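Local coordinates for peptidoglycan synthetase penicillin-binding protein 3 (Bifidobacterium adolescentis, PDB 4YE5), which probably binds penicillin and, as a member of the transpeptidase family, is likely to cross-link peptidoglycan during cell wall synthesis, at residues N146-L160 and V163-Q175. Numbering follows the deposited sequence.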
loop_
_atom_site.group_PDB
_atom_site.type_symbol
_atom_site.label_atom_id
_atom_site.label_comp_id
_atom_site.label_asym_id
_atom_site.label_seq_id
_atom_site.Cartn_x
_atom_site.Cartn_y
_atom_site.Cartn_z
ATOM N N ASN A 146 -6.070 21.607 8.099
ATOM C CA ASN A 146 -5.675 20.361 7.426
ATOM C C ASN A 146 -5.545 19.155 8.326
ATOM O O ASN A 146 -4.864 18.176 7.973
ATOM C CB ASN A 146 -4.385 20.552 6.639
ATOM C CG ASN A 146 -4.536 21.570 5.537
ATOM O OD1 ASN A 146 -5.170 21.308 4.515
ATOM N ND2 ASN A 146 -3.964 22.748 5.742
ATOM N N GLU A 147 -6.203 19.209 9.477
ATOM C CA GLU A 147 -6.201 18.072 10.385
ATOM C C GLU A 147 -6.684 16.798 9.673
ATOM O O GLU A 147 -7.720 16.805 9.005
ATOM C CB GLU A 147 -7.066 18.348 11.614
ATOM C CG GLU A 147 -6.949 17.234 12.674
ATOM C CD GLU A 147 -7.710 17.551 13.960
ATOM O OE1 GLU A 147 -8.759 18.234 13.894
ATOM O OE2 GLU A 147 -7.255 17.111 15.036
ATOM N N ARG A 148 -5.925 15.713 9.821
ATOM C CA ARG A 148 -6.231 14.440 9.158
ATOM C C ARG A 148 -6.391 13.363 10.231
ATOM O O ARG A 148 -5.488 13.156 11.043
ATOM C CB ARG A 148 -5.079 14.062 8.216
ATOM C CG ARG A 148 -5.323 12.859 7.275
ATOM C CD ARG A 148 -6.235 13.230 6.127
ATOM N NE ARG A 148 -6.236 12.271 5.014
ATOM C CZ ARG A 148 -7.223 12.171 4.125
ATOM N NH1 ARG A 148 -8.292 12.956 4.232
ATOM N NH2 ARG A 148 -7.152 11.291 3.123
ATOM N N LEU A 149 -7.534 12.685 10.251
ATOM C CA LEU A 149 -7.785 11.665 11.270
ATOM C C LEU A 149 -7.826 10.271 10.652
ATOM O O LEU A 149 -8.368 10.070 9.552
ATOM C CB LEU A 149 -9.112 11.914 11.994
ATOM C CG LEU A 149 -9.277 13.269 12.705
ATOM C CD1 LEU A 149 -10.656 13.382 13.367
ATOM C CD2 LEU A 149 -8.161 13.491 13.730
ATOM N N TYR A 150 -7.294 9.311 11.392
ATOM C CA TYR A 150 -7.257 7.923 10.950
ATOM C C TYR A 150 -7.965 7.100 12.011
ATOM O O TYR A 150 -7.382 6.802 13.042
ATOM C CB TYR A 150 -5.805 7.474 10.797
ATOM C CG TYR A 150 -5.043 8.298 9.778
ATOM C CD1 TYR A 150 -4.365 9.462 10.153
ATOM C CD2 TYR A 150 -5.020 7.921 8.439
ATOM C CE1 TYR A 150 -3.679 10.222 9.212
ATOM C CE2 TYR A 150 -4.327 8.662 7.500
ATOM C CZ TYR A 150 -3.666 9.815 7.894
ATOM O OH TYR A 150 -2.990 10.556 6.950
ATOM N N SER A 151 -9.222 6.735 11.760
ATOM C CA SER A 151 -10.056 6.153 12.815
ATOM C C SER A 151 -9.568 4.808 13.337
ATOM O O SER A 151 -9.906 4.430 14.451
ATOM C CB SER A 151 -11.522 6.046 12.371
ATOM O OG SER A 151 -11.657 5.189 11.252
ATOM N N ASN A 152 -8.787 4.073 12.552
ATOM C CA ASN A 152 -8.275 2.784 13.040
ATOM C C ASN A 152 -6.907 2.858 13.755
ATOM O O ASN A 152 -6.310 1.821 14.067
ATOM C CB ASN A 152 -8.245 1.740 11.914
ATOM C CG ASN A 152 -9.638 1.414 11.372
ATOM O OD1 ASN A 152 -10.246 0.426 11.761
ATOM N ND2 ASN A 152 -10.148 2.255 10.480
ATOM N N GLY A 153 -6.404 4.069 14.007
ATOM C CA GLY A 153 -5.172 4.230 14.781
ATOM C C GLY A 153 -3.923 3.623 14.140
ATOM O O GLY A 153 -3.439 4.094 13.107
ATOM N N THR A 154 -3.410 2.561 14.750
ATOM C CA THR A 154 -2.204 1.888 14.260
ATOM C C THR A 154 -2.409 0.945 13.081
ATOM O O THR A 154 -1.421 0.505 12.463
ATOM C CB THR A 154 -1.532 1.056 15.386
ATOM O OG1 THR A 154 -2.463 0.080 15.862
ATOM C CG2 THR A 154 -1.106 1.971 16.543
ATOM N N LEU A 155 -3.663 0.595 12.783
ATOM C CA LEU A 155 -3.926 -0.341 11.680
ATOM C C LEU A 155 -3.269 0.142 10.388
ATOM O O LEU A 155 -3.478 1.274 9.979
ATOM C CB LEU A 155 -5.432 -0.539 11.456
ATOM C CG LEU A 155 -5.773 -1.510 10.312
ATOM C CD1 LEU A 155 -5.535 -2.959 10.732
ATOM C CD2 LEU A 155 -7.216 -1.312 9.861
HETATM N N MSE A 156 -2.458 -0.715 9.765
HETATM C CA MSE A 156 -1.723 -0.376 8.540
HETATM C C MSE A 156 -1.157 1.074 8.524
HETATM O O MSE A 156 -1.196 1.759 7.502
HETATM C CB MSE A 156 -2.594 -0.666 7.291
HETATM C CG MSE A 156 -3.858 0.235 7.130
HETATM SE SE MSE A 156 -4.917 -0.186 5.506
HETATM C CE MSE A 156 -6.550 -0.668 6.420
ATOM N N GLY A 157 -0.619 1.517 9.658
ATOM C CA GLY A 157 -0.252 2.919 9.844
ATOM C C GLY A 157 0.761 3.435 8.838
ATOM O O GLY A 157 0.594 4.517 8.278
ATOM N N SER A 158 1.806 2.661 8.575
ATOM C CA SER A 158 2.858 3.151 7.691
ATOM C C SER A 158 2.469 2.948 6.239
ATOM O O SER A 158 3.009 3.621 5.332
ATOM C CB SER A 158 4.192 2.452 7.983
ATOM O OG SER A 158 4.048 1.047 7.806
ATOM N N LEU A 159 1.530 2.035 5.996
ATOM C CA LEU A 159 0.991 1.882 4.640
ATOM C C LEU A 159 0.102 3.079 4.261
ATOM O O LEU A 159 0.105 3.524 3.122
ATOM C CB LEU A 159 0.183 0.579 4.505
ATOM C CG LEU A 159 -0.362 0.246 3.115
ATOM C CD1 LEU A 159 0.755 0.149 2.088
ATOM C CD2 LEU A 159 -1.180 -1.044 3.145
ATOM N N LEU A 160 -0.706 3.543 5.205
ATOM C CA LEU A 160 -1.521 4.737 4.987
ATOM C C LEU A 160 -0.609 5.954 4.862
ATOM O O LEU A 160 -0.795 6.790 3.993
ATOM C CB LEU A 160 -2.501 4.937 6.150
ATOM C CG LEU A 160 -3.706 3.985 6.068
ATOM C CD1 LEU A 160 -4.584 4.083 7.305
ATOM C CD2 LEU A 160 -4.514 4.286 4.815
ATOM N N VAL A 163 0.034 13.047 6.161
ATOM C CA VAL A 163 0.127 14.323 5.448
ATOM C C VAL A 163 0.940 15.355 6.247
ATOM O O VAL A 163 1.085 15.235 7.464
ATOM C CB VAL A 163 -1.269 14.897 5.146
ATOM C CG1 VAL A 163 -2.100 13.906 4.324
ATOM C CG2 VAL A 163 -1.989 15.238 6.442
ATOM N N ASP A 164 1.482 16.366 5.575
ATOM C CA ASP A 164 2.168 17.438 6.305
ATOM C C ASP A 164 1.171 18.503 6.790
ATOM O O ASP A 164 -0.028 18.353 6.588
ATOM C CB ASP A 164 3.312 18.055 5.471
ATOM C CG ASP A 164 2.823 18.773 4.215
ATOM O OD1 ASP A 164 1.608 19.045 4.068
ATOM O OD2 ASP A 164 3.680 19.058 3.355
ATOM N N ALA A 165 1.658 19.573 7.421
ATOM C CA ALA A 165 0.757 20.601 7.974
ATOM C C ALA A 165 -0.097 21.319 6.931
ATOM O O ALA A 165 -1.111 21.923 7.266
ATOM C CB ALA A 165 1.533 21.622 8.824
ATOM N N ASP A 166 0.314 21.249 5.670
ATOM C CA ASP A 166 -0.450 21.807 4.560
ATOM C C ASP A 166 -1.426 20.797 3.943
ATOM O O ASP A 166 -2.058 21.073 2.918
ATOM C CB ASP A 166 0.506 22.299 3.470
ATOM C CG ASP A 166 1.500 23.331 3.985
ATOM O OD1 ASP A 166 1.131 24.122 4.884
ATOM O OD2 ASP A 166 2.652 23.349 3.495
ATOM N N GLY A 167 -1.529 19.617 4.546
ATOM C CA GLY A 167 -2.433 18.598 4.042
ATOM C C GLY A 167 -1.920 17.849 2.823
ATOM O O GLY A 167 -2.668 17.109 2.184
ATOM N N LYS A 168 -0.644 18.025 2.496
ATOM C CA LYS A 168 -0.054 17.289 1.384
ATOM C C LYS A 168 0.423 15.887 1.809
ATOM O O LYS A 168 1.109 15.742 2.821
ATOM C CB LYS A 168 1.110 18.082 0.805
ATOM C CG LYS A 168 1.811 17.388 -0.350
ATOM C CD LYS A 168 3.136 18.061 -0.658
ATOM C CE LYS A 168 3.767 17.484 -1.907
ATOM N NZ LYS A 168 5.178 17.935 -2.046
ATOM N N GLY A 169 0.076 14.866 1.034
ATOM C CA GLY A 169 0.531 13.500 1.327
ATOM C C GLY A 169 2.038 13.333 1.204
ATOM O O GLY A 169 2.595 13.594 0.146
ATOM N N VAL A 170 2.713 12.920 2.282
ATOM C CA VAL A 170 4.171 12.777 2.240
ATOM C C VAL A 170 4.700 11.350 2.515
ATOM O O VAL A 170 5.912 11.127 2.536
ATOM C CB VAL A 170 4.872 13.794 3.185
ATOM C CG1 VAL A 170 4.646 15.241 2.683
ATOM C CG2 VAL A 170 4.363 13.628 4.613
ATOM N N ALA A 171 3.799 10.392 2.707
ATOM C CA ALA A 171 4.197 8.988 2.840
ATOM C C ALA A 171 3.014 8.110 2.504
ATOM O O ALA A 171 1.879 8.578 2.548
ATOM C CB ALA A 171 4.684 8.685 4.266
ATOM N N GLY A 172 3.287 6.841 2.180
ATOM C CA GLY A 172 2.253 5.835 2.031
ATOM C C GLY A 172 1.229 6.163 0.966
ATOM O O GLY A 172 1.527 6.826 -0.021
ATOM N N ILE A 173 0.019 5.657 1.158
ATOM C CA ILE A 173 -1.069 5.872 0.215
ATOM C C ILE A 173 -1.431 7.373 0.061
ATOM O O ILE A 173 -1.783 7.828 -1.031
ATOM C CB ILE A 173 -2.283 5.037 0.658
ATOM C CG1 ILE A 173 -1.934 3.543 0.489
ATOM C CG2 ILE A 173 -3.515 5.387 -0.177
ATOM C CD1 ILE A 173 -2.904 2.641 1.125
ATOM N N GLU A 174 -1.287 8.135 1.142
ATOM C CA GLU A 174 -1.547 9.592 1.093
ATOM C C GLU A 174 -0.700 10.243 0.012
ATOM O O GLU A 174 -1.156 11.115 -0.720
ATOM C CB GLU A 174 -1.240 10.246 2.454
ATOM C CG GLU A 174 -2.151 9.792 3.593
ATOM C CD GLU A 174 -3.483 10.543 3.636
ATOM O OE1 GLU A 174 -3.868 11.179 2.627
ATOM O OE2 GLU A 174 -4.151 10.501 4.693
ATOM N N GLN A 175 0.544 9.792 -0.101
ATOM C CA GLN A 175 1.451 10.349 -1.084
ATOM C C GLN A 175 1.144 9.794 -2.469
ATOM O O GLN A 175 1.034 10.536 -3.440
ATOM C CB GLN A 175 2.898 10.022 -0.704
ATOM C CG GLN A 175 3.913 10.315 -1.818
ATOM C CD GLN A 175 5.337 10.000 -1.386
ATOM O OE1 GLN A 175 5.609 9.842 -0.198
ATOM N NE2 GLN A 175 6.243 9.886 -2.351
HETATM O O HOH W 1 -2.122 18.165 8.643
#
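Asn146 lays its side-chain amide over the Asp164-Gly167 type I turn, where Asn146 ND2 makes a weak hydrogen bond of 3.3 Å to Ala165 O. Gly167, at positive phi (78°), closes the turn with its backbone N 3.7 Å from Asn146 CB. A water ties the backbones together beside it, donating to Asn146 O and Asp164 O. On strand 148-149, the edge strand that pairs with 42-46, Arg148 rests CB on Val163 CG2 at 3.8 Å. Its chain then bends at chi2, and NE reaches Glu174 OE2 at 2.8 Å in an almost straight salt-bridge bond (176°), in the guanidinium plane and on the syn lone pair; NH2 adds a weak bond to OE1. This buried carboxylate lies within the penicillin-binding protein dimerisation domain, where it links strand 148-149 to helix 172-176, and Arg32 forms a second salt bridge, to OE1. Tyr150 comes at the same carboxylate from the anti side, tilted 32° out of its plane: the Tyr150 OH donates to Glu174 OE2 at 2.5 Å, with the ring perpendicular to the carboxylate. Two donors thus grip OE2, which with Arg32 nearby probably favours the charged form. Past the Tyr150-Gly153 and Asn152-Leu155 turns, the short helix 157-160 points its last carbonyls at backbone N-H groups of helix 172-176: Ile173 N donates to Leu159 O (2.9 Å) and Glu174 N to Leu160 O (3.2 Å). Gly172 lies close against these carbonyls, while Ile173 CD1 packs on Leu159 CG, with Ile35 of strand 35-36 touching both Ile173 and Leu160.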